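Local coordinates for racemase, putative (PDB 3TCS), which binds magnesium and D-alanine in a TIM-barrel active site and is probably a hydro-lyase or racemase of the mandelate racemase and muconate lactonizing enzyme family, at residues G51-T55 and Y56-I60; Q68-P71 and W72-Q76; E257-D261 and L262-Q266. All blocks are in the same frame, centred on the assembly; numbering follows the deposited sequence.

Interaction 1: residues G51-T55 and Y56-I60; sequences GQVST and YHADI
Thr55 lies under the ring of Tyr56: its CB sits 4.3 Å from the centroid of the Tyr56 ring, 24° off the normal, a CH-pi contact displaced toward the rim. The two side chains run alongside each other in the link that leads from strand 48-52 into helix 58-73, in the N-terminal alpha+beta capping domain of the enolase-type fold. The first torsion of Thr55 (47°) sets OG1 between the backbone N and the carbonyl carbon, which leaves it 3.4 Å from Tyr56 CE2. The same hydroxyl is hydrogen-bonded to Asn310, while Tyr342 packs against the tyrosine, so the pair ties this loop to segments further along the chain.

Deeper in, the loop closes on an apolar touch. Val53 CG2 meets Ala58 CB at 4.1 Å, joining the chain that follows Gln52 to the first turn of helix 58-73, with Thr61 and Leu65 of that helix also against the valine. Gln52 braces the start of the bend: its NE2 donates to Val53 O at 3.1 Å, the acceptor lying almost in the amide plane, while Ser312 and Leu313 hold the same amide from outside. His57, at the N-cap position, turns its ring to the dimer interface, where ND1 is hydrogen-bonded to Arg67 of the second subunit. Backbone carbonyls on both sides of Thr55 share one water, which stands 2.7 Å from Ser54 O and equally 2.7 Å from Tyr56 O and has more acceptors within reach than protons to give.

Interaction 2: residues Q68-P71 and W72-Q76; sequences QVAP and WMLGQ
Ala70 O takes two backbone N-H groups as the helix 58-73 runs out. Leu74 N reaches it at 2.9 Å, an i to i+4 bond, and Met73 N lies 3.1 Å from the same Ala70 O. One residue earlier, Val69 O receives Trp72 N at 3.0 Å and only a weak bond from Met73 N. This mixture of i+3 and i+4 bonds marks a loosely wound last turn that contains Pro71, whose nitrogen has no hydrogen to give, so the helix is kinked there. The chain then leaves through a type II beta turn from Met73 to Gln76, with Gly75 at positive phi.

The side chains follow the same spacing. Val69 CG1, anti to its own nitrogen (chi1 -177°), runs alongside the methionine and touches Met73 SD at 3.6 Å. Leu74 drapes its CG against Ala70 O, 3.3 Å away. On another side of the helix, the Trp72 indole brings CD1 within 3.1 Å of Gln68 O, an edge-on approach in the ring plane. Its NE1 has a better partner in Glu92, whose other carboxylate oxygen accepts from Gln68 NE2. Tyr99 of the second subunit binds Gln68 OE1. Leu81, Leu84 and Val88 of helix 81-91 pack on Met73, and from helix 98-119 Val107 joins them while Leu100 and Ala103 meet Val69.

Chemically, the contact divides in two: valine and methionine form an apolar seam with both helices, while both oxygens of Glu92 are used by N-H donors, which probably fixes how the Trp72 indole and the Gln68 amide are turned.

Interaction 3: residues E257-D261 and L262-Q266; sequences EQDCD and LPTWQ. With MG (magnesium ion), chain J; DAL (D-alanine), chain L.
A first torsion of 71° places Glu257 CG between the backbone N and the carbonyl carbon, and the extended chain beyond it carries OE1 to the magnesium ion, 2.0 Å away. D-alanine chelates the same ion through its N and O, and a water adds a further ligand. Asp205 and Glu231 complete the metal site, the carboxylate trio of the enolase superfamily; Lys94 of the second subunit forms a salt bridge with Glu257 OE2.

Further along the loop, Asp259 CB rests over one face of the Trp265 indole, near its rim and 3.6 Å from Trp265 NE1. That NE1 donates to Asp259 O at 2.9 Å, from above the carbonyl plane. Asp261 is the N-cap of the next helix: Asp261 O accepts Trp265 N at 3.0 Å, and its carboxylate accepts from Thr264, though the exact place of OD2 is less certain.

The loop thus leads from barrel strand 252-255 past the metal into helix 262-270, where Trp265 and Leu262 pack on Val293 of helix 287-300.

Interactions 1 and 2 stand at the two ends of helix 58-73 in the N-terminal domain, their centres about 18 Å apart; interaction 3 belongs to the barrel, where Glu257 holds the magnesium ion. Interaction 1 comes nearer the active site: the Tyr56 side chain is about 9 Å from that of Glu257 and about 9 Å from the bound D-alanine, and the nearest atoms of interactions 1 and 3 are about 8 Å apart. Interaction 2 lies away from the metal and ligand sites, about 23 Å from interaction 3 between centres. All three reach the second subunit, and His57 packs on Gln68 of that subunit, so interaction 1 of one chain meets interaction 2 of the other.

Interaction 1: residues G51-T55 and Y56-I60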
loop_
_atom_site.group_PDB
_atom_site.type_symbol
_atom_site.label_atom_id
_atom_site.label_comp_id
_atom_site.label_asym_id
_atom_site.label_seq_id
_atom_site.Cartn_x
_atom_site.Cartn_y
_atom_site.Cartn_z
ATOM N N GLY B 51 10.941 4.172 -19.702
ATOM C CA GLY B 51 10.083 4.769 -18.701
ATOM C C GLY B 51 10.864 4.879 -17.407
ATOM O O GLY B 51 12.085 4.714 -17.391
ATOM N N GLN B 52 10.167 5.143 -16.312
ATOM C CA GLN B 52 10.836 5.276 -15.032
ATOM C C GLN B 52 9.905 4.891 -13.894
ATOM O O GLN B 52 8.722 5.189 -13.942
ATOM C CB GLN B 52 11.285 6.728 -14.839
ATOM C CG GLN B 52 12.020 6.976 -13.535
ATOM C CD GLN B 52 12.060 8.442 -13.165
ATOM O OE1 GLN B 52 12.661 9.261 -13.866
ATOM N NE2 GLN B 52 11.411 8.786 -12.056
ATOM N N VAL B 53 10.429 4.215 -12.877
ATOM C CA VAL B 53 9.592 3.879 -11.730
ATOM C C VAL B 53 9.649 5.123 -10.846
ATOM O O VAL B 53 10.445 6.026 -11.090
ATOM C CB VAL B 53 10.130 2.657 -10.930
ATOM C CG1 VAL B 53 10.139 1.415 -11.806
ATOM C CG2 VAL B 53 11.519 2.952 -10.388
ATOM N N SER B 54 8.803 5.190 -9.829
ATOM C CA SER B 54 8.828 6.345 -8.942
ATOM C C SER B 54 10.182 6.463 -8.244
ATOM O O SER B 54 10.819 5.457 -7.951
ATOM C CB SER B 54 7.742 6.223 -7.876
ATOM O OG SER B 54 7.831 7.309 -6.971
ATOM N N THR B 55 10.616 7.691 -7.971
ATOM C CA THR B 55 11.878 7.910 -7.265
ATOM C C THR B 55 11.723 7.521 -5.785
ATOM O O THR B 55 10.597 7.389 -5.290
ATOM C CB THR B 55 12.309 9.390 -7.332
ATOM O OG1 THR B 55 11.188 10.227 -7.015
ATOM C CG2 THR B 55 12.827 9.738 -8.721
ATOM N N TYR B 56 12.860 7.341 -5.108
ATOM C CA TYR B 56 12.951 6.982 -3.686
ATOM C C TYR B 56 12.843 5.485 -3.435
ATOM O O TYR B 56 11.803 4.869 -3.670
ATOM C CB TYR B 56 11.917 7.757 -2.871
ATOM C CG TYR B 56 12.107 9.244 -3.020
ATOM C CD1 TYR B 56 13.298 9.853 -2.621
ATOM C CD2 TYR B 56 11.133 10.033 -3.631
ATOM C CE1 TYR B 56 13.521 11.209 -2.836
ATOM C CE2 TYR B 56 11.344 11.396 -3.850
ATOM C CZ TYR B 56 12.542 11.974 -3.452
ATOM O OH TYR B 56 12.767 13.315 -3.671
ATOM N N HIS B 57 13.941 4.916 -2.945
ATOM C CA HIS B 57 14.051 3.485 -2.695
ATOM C C HIS B 57 13.672 2.758 -3.985
ATOM O O HIS B 57 13.010 1.716 -3.967
ATOM C CB HIS B 57 13.154 3.057 -1.523
ATOM C CG HIS B 57 13.453 3.785 -0.246
ATOM N ND1 HIS B 57 14.739 4.038 0.179
ATOM C CD2 HIS B 57 12.635 4.320 0.692
ATOM C CE1 HIS B 57 14.700 4.701 1.323
ATOM N NE2 HIS B 57 13.434 4.884 1.655
ATOM N N ALA B 58 14.108 3.332 -5.107
ATOM C CA ALA B 58 13.838 2.781 -6.435
ATOM C C ALA B 58 14.424 1.390 -6.616
ATOM O O ALA B 58 13.945 0.612 -7.443
ATOM C CB ALA B 58 14.389 3.716 -7.512
ATOM N N ASP B 59 15.472 1.073 -5.866
ATOM C CA ASP B 59 16.061 -0.253 -5.987
ATOM C C ASP B 59 15.056 -1.297 -5.488
ATOM O O ASP B 59 14.919 -2.370 -6.081
ATOM C CB ASP B 59 17.392 -0.328 -5.218
ATOM C CG ASP B 59 17.250 -0.007 -3.742
ATOM O OD1 ASP B 59 16.567 0.980 -3.388
ATOM O OD2 ASP B 59 17.853 -0.738 -2.928
ATOM N N ILE B 60 14.336 -0.972 -4.416
ATOM C CA ILE B 60 13.331 -1.889 -3.880
ATOM C C ILE B 60 12.182 -1.998 -4.883
ATOM O O ILE B 60 11.672 -3.086 -5.156
ATOM C CB ILE B 60 12.780 -1.391 -2.526
ATOM C CG1 ILE B 60 13.915 -1.370 -1.493
ATOM C CG2 ILE B 60 11.638 -2.307 -2.051
ATOM C CD1 ILE B 60 13.527 -0.807 -0.126
HETATM O O HOH W 1 10.260 4.087 -5.707
#

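Interaction 2: residues Q68-P71 and W72-Q76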
loop_
_atom_site.group_PDB
_atom_site.type_symbol
_atom_site.label_atom_id
_atom_site.label_comp_id
_atom_site.label_asym_id
_atom_site.label_seq_id
_atom_site.Cartn_x
_atom_site.Cartn_y
_atom_site.Cartn_z
ATOM N N GLN B 68 6.886 -9.013 -9.015
ATOM C CA GLN B 68 5.431 -8.957 -9.059
ATOM C C GLN B 68 4.728 -8.298 -10.232
ATOM O O GLN B 68 3.502 -8.345 -10.312
ATOM C CB GLN B 68 4.947 -8.315 -7.759
ATOM C CG GLN B 68 5.353 -9.105 -6.520
ATOM C CD GLN B 68 5.125 -8.330 -5.235
ATOM O OE1 GLN B 68 5.977 -7.554 -4.809
ATOM N NE2 GLN B 68 3.969 -8.530 -4.622
ATOM N N VAL B 69 5.470 -7.668 -11.134
ATOM C CA VAL B 69 4.823 -7.033 -12.277
ATOM C C VAL B 69 5.173 -7.725 -13.593
ATOM O O VAL B 69 4.287 -8.146 -14.341
ATOM C CB VAL B 69 5.201 -5.539 -12.377
ATOM C CG1 VAL B 69 4.455 -4.891 -13.541
ATOM C CG2 VAL B 69 4.856 -4.831 -11.077
ATOM N N ALA B 70 6.466 -7.849 -13.864
ATOM C CA ALA B 70 6.943 -8.473 -15.096
ATOM C C ALA B 70 6.334 -9.843 -15.403
ATOM O O ALA B 70 5.973 -10.128 -16.548
ATOM C CB ALA B 70 8.466 -8.579 -15.065
ATOM N N PRO B 71 6.208 -10.713 -14.389
ATOM C CA PRO B 71 5.635 -12.040 -14.643
ATOM C C PRO B 71 4.236 -12.027 -15.253
ATOM O O PRO B 71 3.868 -12.935 -15.999
ATOM C CB PRO B 71 5.649 -12.689 -13.262
ATOM C CG PRO B 71 6.829 -12.048 -12.605
ATOM C CD PRO B 71 6.659 -10.603 -12.992
ATOM N N TRP B 72 3.458 -10.995 -14.947
ATOM C CA TRP B 72 2.094 -10.908 -15.462
ATOM C C TRP B 72 1.972 -10.141 -16.770
ATOM O O TRP B 72 0.942 -10.219 -17.443
ATOM C CB TRP B 72 1.189 -10.261 -14.413
ATOM C CG TRP B 72 1.323 -10.897 -13.075
ATOM C CD1 TRP B 72 1.801 -10.320 -11.937
ATOM C CD2 TRP B 72 1.025 -12.258 -12.742
ATOM N NE1 TRP B 72 1.827 -11.237 -10.914
ATOM C CE2 TRP B 72 1.356 -12.436 -11.381
ATOM C CE3 TRP B 72 0.513 -13.344 -13.462
ATOM C CZ2 TRP B 72 1.191 -13.658 -10.723
ATOM C CZ3 TRP B 72 0.349 -14.561 -12.807
ATOM C CH2 TRP B 72 0.688 -14.706 -11.451
ATOM N N MET B 73 3.019 -9.409 -17.137
ATOM C CA MET B 73 2.986 -8.608 -18.356
ATOM C C MET B 73 3.775 -9.173 -19.529
ATOM O O MET B 73 3.432 -8.923 -20.688
ATOM C CB MET B 73 3.455 -7.187 -18.046
ATOM C CG MET B 73 2.559 -6.485 -17.040
ATOM S SD MET B 73 2.977 -4.765 -16.769
ATOM C CE MET B 73 2.136 -3.995 -18.157
ATOM N N LEU B 74 4.825 -9.930 -19.236
ATOM C CA LEU B 74 5.635 -10.521 -20.293
ATOM C C LEU B 74 4.811 -11.453 -21.169
ATOM O O LEU B 74 4.026 -12.259 -20.666
ATOM C CB LEU B 74 6.812 -11.295 -19.693
ATOM C CG LEU B 74 7.971 -10.465 -19.139
ATOM C CD1 LEU B 74 9.001 -11.392 -18.515
ATOM C CD2 LEU B 74 8.601 -9.646 -20.263
ATOM N N GLY B 75 4.987 -11.331 -22.483
ATOM C CA GLY B 75 4.264 -12.180 -23.414
ATOM C C GLY B 75 2.820 -11.787 -23.684
ATOM O O GLY B 75 2.154 -12.396 -24.522
ATOM N N GLN B 76 2.329 -10.771 -22.986
ATOM C CA GLN B 76 0.951 -10.334 -23.170
ATOM C C GLN B 76 0.836 -9.208 -24.182
ATOM O O GLN B 76 1.803 -8.494 -24.448
ATOM C CB GLN B 76 0.365 -9.865 -21.837
ATOM C CG GLN B 76 0.498 -10.869 -20.711
ATOM C CD GLN B 76 -0.114 -12.209 -21.053
ATOM O OE1 GLN B 76 -1.290 -12.297 -21.398
ATOM N NE2 GLN B 76 0.686 -13.266 -20.958
#

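Interaction 3: residues E257-D261 and L262-Q266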
loop_
_atom_site.group_PDB
_atom_site.type_symbol
_atom_site.label_atom_id
_atom_site.label_comp_id
_atom_site.label_asym_id
_atom_site.label_seq_id
_atom_site.Cartn_x
_atom_site.Cartn_y
_atom_site.Cartn_z
ATOM N N GLU B 257 -1.627 13.650 -3.792
ATOM C CA GLU B 257 -0.339 13.126 -4.244
ATOM C C GLU B 257 0.077 11.756 -3.707
ATOM O O GLU B 257 0.753 11.008 -4.415
ATOM C CB GLU B 257 0.779 14.141 -3.997
ATOM C CG GLU B 257 1.154 14.343 -2.547
ATOM C CD GLU B 257 2.086 15.521 -2.376
ATOM O OE1 GLU B 257 1.704 16.633 -2.795
ATOM O OE2 GLU B 257 3.195 15.335 -1.834
ATOM N N GLN B 258 -0.317 11.420 -2.481
ATOM C CA GLN B 258 0.037 10.114 -1.912
ATOM C C GLN B 258 -1.015 9.039 -2.161
ATOM O O GLN B 258 -0.857 7.897 -1.726
ATOM C CB GLN B 258 0.254 10.199 -0.403
ATOM C CG GLN B 258 1.545 10.853 0.039
ATOM C CD GLN B 258 1.422 12.356 0.203
ATOM O OE1 GLN B 258 0.322 12.898 0.326
ATOM N NE2 GLN B 258 2.556 13.035 0.227
ATOM N N ASP B 259 -2.094 9.393 -2.847
ATOM C CA ASP B 259 -3.140 8.415 -3.111
ATOM C C ASP B 259 -2.853 7.576 -4.347
ATOM O O ASP B 259 -2.770 8.093 -5.459
ATOM C CB ASP B 259 -4.483 9.128 -3.221
ATOM C CG ASP B 259 -4.947 9.664 -1.884
ATOM O OD1 ASP B 259 -5.464 8.860 -1.077
ATOM O OD2 ASP B 259 -4.768 10.875 -1.621
ATOM N N CYS B 260 -2.692 6.270 -4.139
ATOM C CA CYS B 260 -2.396 5.344 -5.231
ATOM C C CYS B 260 -3.514 4.327 -5.434
ATOM O O CYS B 260 -3.419 3.461 -6.305
ATOM C CB CYS B 260 -1.093 4.595 -4.940
ATOM S SG CYS B 260 -1.174 3.516 -3.485
ATOM N N ASP B 261 -4.569 4.447 -4.631
ATOM C CA ASP B 261 -5.719 3.545 -4.668
ATOM C C ASP B 261 -6.896 4.181 -5.410
ATOM O O ASP B 261 -7.438 5.197 -4.971
ATOM C CB ASP B 261 -6.126 3.203 -3.230
ATOM C CG ASP B 261 -7.277 2.226 -3.158
ATOM O OD1 ASP B 261 -7.125 1.090 -3.655
ATOM O OD2 ASP B 261 -8.332 2.591 -2.598
ATOM N N LEU B 262 -7.297 3.571 -6.526
ATOM C CA LEU B 262 -8.390 4.102 -7.334
ATOM C C LEU B 262 -9.734 4.210 -6.615
ATOM O O LEU B 262 -10.464 5.179 -6.813
ATOM C CB LEU B 262 -8.527 3.300 -8.634
ATOM C CG LEU B 262 -7.381 3.541 -9.628
ATOM C CD1 LEU B 262 -7.616 2.714 -10.885
ATOM C CD2 LEU B 262 -7.295 5.029 -9.982
ATOM N N PRO B 263 -10.095 3.219 -5.786
ATOM C CA PRO B 263 -11.388 3.387 -5.113
ATOM C C PRO B 263 -11.357 4.548 -4.113
ATOM O O PRO B 263 -12.374 5.192 -3.867
ATOM C CB PRO B 263 -11.631 2.024 -4.456
ATOM C CG PRO B 263 -10.258 1.409 -4.367
ATOM C CD PRO B 263 -9.598 1.841 -5.640
ATOM N N THR B 264 -10.185 4.829 -3.547
ATOM C CA THR B 264 -10.058 5.939 -2.611
ATOM C C THR B 264 -10.164 7.240 -3.406
ATOM O O THR B 264 -10.756 8.216 -2.942
ATOM C CB THR B 264 -8.714 5.891 -1.856
ATOM O OG1 THR B 264 -8.688 4.727 -1.023
ATOM C CG2 THR B 264 -8.540 7.125 -0.989
ATOM N N TRP B 265 -9.583 7.248 -4.603
ATOM C CA TRP B 265 -9.662 8.413 -5.474
ATOM C C TRP B 265 -11.134 8.681 -5.803
ATOM O O TRP B 265 -11.592 9.827 -5.773
ATOM C CB TRP B 265 -8.889 8.170 -6.773
ATOM C CG TRP B 265 -7.497 8.697 -6.733
ATOM C CD1 TRP B 265 -6.341 7.974 -6.738
ATOM C CD2 TRP B 265 -7.113 10.075 -6.667
ATOM N NE1 TRP B 265 -5.256 8.817 -6.677
ATOM C CE2 TRP B 265 -5.702 10.113 -6.633
ATOM C CE3 TRP B 265 -7.825 11.283 -6.632
ATOM C CZ2 TRP B 265 -4.986 11.313 -6.564
ATOM C CZ3 TRP B 265 -7.112 12.477 -6.562
ATOM C CH2 TRP B 265 -5.705 12.480 -6.530
ATOM N N GLN B 266 -11.870 7.617 -6.112
ATOM C CA GLN B 266 -13.288 7.751 -6.433
ATOM C C GLN B 266 -14.050 8.336 -5.239
ATOM O O GLN B 266 -14.918 9.199 -5.401
ATOM C CB GLN B 266 -13.887 6.390 -6.805
ATOM C CG GLN B 266 -15.300 6.472 -7.367
ATOM C CD GLN B 266 -15.330 6.969 -8.799
ATOM O OE1 GLN B 266 -14.843 6.300 -9.712
ATOM N NE2 GLN B 266 -15.898 8.150 -9.002
HETATM MG MG MG J . 2.092 18.466 -1.990
HETATM N N DAL L . 3.521 18.983 -3.804
HETATM C CA DAL L . 4.727 19.018 -2.957
HETATM C CB DAL L . 5.981 18.852 -3.804
HETATM C C DAL L . 4.668 17.916 -1.953
HETATM O O DAL L . 3.773 17.866 -1.173
HETATM O O HOH W 2 1.270 17.892 -0.144
#